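Local coordinates for protein ribosomal large subunit pseudouridine synthase D (Escherichia coli, PDB 1PRZ) that converts specific uridines of 23S ribosomal RNA into pseudouridine, acting as an RNA-binding isomerase of the RluA family, at residues E98-G103 with E233-M238. Sequence-based numbering, arbitrary orientation.
Sequences EAVAIG and ELIEVM
Val100 turns both methyls toward helix 233-238, where they meet Leu234, Ile235 and Met238. The two branches divide the work. CG1 of Val100 lies anti to the backbone N (chi1 178°) and reaches Met238, a selenomethionine, at 3.7 Å from SE. CG2 of Val100 turns instead to the earlier part of the helix, 3.9 Å from CG1 of Ile235 and 4.2 Å from CD2 of Leu234. A short beta-branched residue suits this place: it favours strand backbone angles and offers two methyls to different helix residues. Ile235 and Leu234, branched and apolar, suit the buried helix face turned to the strand. Met238 sits one turn beyond Leu234; its long, unbranched selenoether arm runs extended past CG (chi2 -176°), which brings SE to the CG1 methyl of Val100. Phe193 and Leu197 of helix 191-199 also pack against it.

Glu98, two residues back on the same face of the strand, meets the helix differently. CD1 of Ile235 comes within 3.8 Å of OE2 of Glu98, an apolar touch on a buried carboxylate. An acidic residue suits this place because arginines of the neighbouring strand meet its charge, Arg151 by a salt bridge to OE1 and Arg149 by a weak, long ion pair to OE2, while one methyl of Ile235 rests against it from the helix side.

Ala99 and Ala101 face the other way, packing on Leu152 and Leu150 of strand 147-154. The strand and helix segments run at 52° to each other, their axes 10.2 Å apart at closest approach. This is an alpha+beta arrangement: the C-terminal helix 229-244 packs across one face of the antiparallel sheet of the pseudouridine synthase catalytic module.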
loop_
_atom_site.group_PDB
_atom_site.type_symbol
_atom_site.label_atom_id
_atom_site.label_comp_id
_atom_site.label_asym_id
_atom_site.label_seq_id
_atom_site.Cartn_x
_atom_site.Cartn_y
_atom_site.Cartn_z
ATOM N N GLU A 98 -4.833 2.501 -3.995
ATOM C CA GLU A 98 -5.146 2.273 -5.400
ATOM C C GLU A 98 -4.315 1.014 -5.741
ATOM O O GLU A 98 -3.171 0.878 -5.303
ATOM C CB GLU A 98 -4.698 3.420 -6.290
ATOM C CG GLU A 98 -5.032 3.121 -7.719
ATOM C CD GLU A 98 -5.629 4.300 -8.447
ATOM O OE1 GLU A 98 -6.545 4.979 -7.904
ATOM O OE2 GLU A 98 -5.180 4.535 -9.592
ATOM N N ALA A 99 -4.894 0.114 -6.526
ATOM C CA ALA A 99 -4.218 -1.121 -6.854
ATOM C C ALA A 99 -4.637 -1.577 -8.227
ATOM O O ALA A 99 -5.678 -1.168 -8.745
ATOM C CB ALA A 99 -4.606 -2.222 -5.830
ATOM N N VAL A 100 -3.816 -2.448 -8.799
ATOM C CA VAL A 100 -4.152 -3.045 -10.077
ATOM C C VAL A 100 -4.116 -4.539 -9.815
ATOM O O VAL A 100 -3.093 -5.073 -9.363
ATOM C CB VAL A 100 -3.160 -2.692 -11.186
ATOM C CG1 VAL A 100 -3.598 -3.406 -12.458
ATOM C CG2 VAL A 100 -3.135 -1.136 -11.409
ATOM N N ALA A 101 -5.253 -5.202 -10.038
ATOM C CA ALA A 101 -5.360 -6.638 -9.794
ATOM C C ALA A 101 -5.469 -7.434 -11.099
ATOM O O ALA A 101 -5.936 -6.929 -12.128
ATOM C CB ALA A 101 -6.563 -6.931 -8.901
ATOM N N ILE A 102 -5.035 -8.683 -11.059
ATOM C CA ILE A 102 -5.108 -9.492 -12.259
ATOM C C ILE A 102 -6.533 -9.965 -12.425
ATOM O O ILE A 102 -7.267 -10.196 -11.445
ATOM C CB ILE A 102 -4.178 -10.752 -12.204
ATOM C CG1 ILE A 102 -4.729 -11.736 -11.173
ATOM C CG2 ILE A 102 -2.723 -10.340 -11.900
ATOM C CD1 ILE A 102 -4.487 -13.203 -11.511
ATOM N N GLY A 103 -6.941 -10.063 -13.674
ATOM C CA GLY A 103 -8.253 -10.579 -13.960
ATOM C C GLY A 103 -9.314 -9.530 -14.130
ATOM O O GLY A 103 -9.237 -8.439 -13.571
ATOM N N GLU A 233 2.386 4.387 -15.630
ATOM C CA GLU A 233 2.765 3.738 -16.886
ATOM C C GLU A 233 1.998 2.428 -17.076
ATOM O O GLU A 233 1.534 2.122 -18.180
ATOM C CB GLU A 233 4.272 3.465 -16.898
ATOM C CG GLU A 233 5.092 4.677 -17.319
ATOM C CD GLU A 233 6.575 4.592 -16.927
ATOM O OE1 GLU A 233 7.091 3.461 -16.659
ATOM O OE2 GLU A 233 7.228 5.676 -16.881
ATOM N N LEU A 234 1.872 1.656 -16.001
ATOM C CA LEU A 234 1.164 0.383 -16.070
ATOM C C LEU A 234 -0.315 0.593 -16.421
ATOM O O LEU A 234 -0.847 -0.043 -17.329
ATOM C CB LEU A 234 1.268 -0.356 -14.729
ATOM C CG LEU A 234 0.645 -1.755 -14.660
ATOM C CD1 LEU A 234 1.520 -2.751 -15.455
ATOM C CD2 LEU A 234 0.546 -2.218 -13.211
ATOM N N ILE A 235 -0.977 1.481 -15.684
ATOM C CA ILE A 235 -2.390 1.776 -15.903
ATOM C C ILE A 235 -2.608 2.358 -17.304
ATOM O O ILE A 235 -3.538 1.988 -18.016
ATOM C CB ILE A 235 -2.904 2.794 -14.820
ATOM C CG1 ILE A 235 -2.891 2.134 -13.444
ATOM C CG2 ILE A 235 -4.285 3.357 -15.203
ATOM C CD1 ILE A 235 -2.935 3.138 -12.293
ATOM N N GLU A 236 -1.734 3.259 -17.715
ATOM C CA GLU A 236 -1.935 3.862 -19.024
ATOM C C GLU A 236 -1.786 2.905 -20.173
ATOM O O GLU A 236 -2.517 3.014 -21.159
ATOM C CB GLU A 236 -1.033 5.075 -19.192
ATOM C CG GLU A 236 -1.514 6.140 -18.220
ATOM C CD GLU A 236 -0.804 7.462 -18.326
ATOM O OE1 GLU A 236 0.218 7.581 -19.071
ATOM O OE2 GLU A 236 -1.298 8.384 -17.632
ATOM N N VAL A 237 -0.894 1.934 -20.061
ATOM C CA VAL A 237 -0.782 1.012 -21.165
ATOM C C VAL A 237 -1.958 0.019 -21.169
ATOM O O VAL A 237 -2.462 -0.372 -22.234
ATOM C CB VAL A 237 0.588 0.305 -21.173
ATOM C CG1 VAL A 237 0.630 -0.829 -20.156
ATOM C CG2 VAL A 237 0.879 -0.137 -22.593
HETATM N N MSE A 238 -2.437 -0.364 -19.982
HETATM C CA MSE A 238 -3.597 -1.251 -19.912
HETATM C C MSE A 238 -4.876 -0.562 -20.438
HETATM O O MSE A 238 -5.774 -1.202 -21.007
HETATM C CB MSE A 238 -3.821 -1.705 -18.472
HETATM C CG MSE A 238 -2.631 -2.452 -17.905
HETATM SE SE MSE A 238 -3.043 -3.104 -16.140
HETATM C CE MSE A 238 -1.839 -4.619 -16.051
#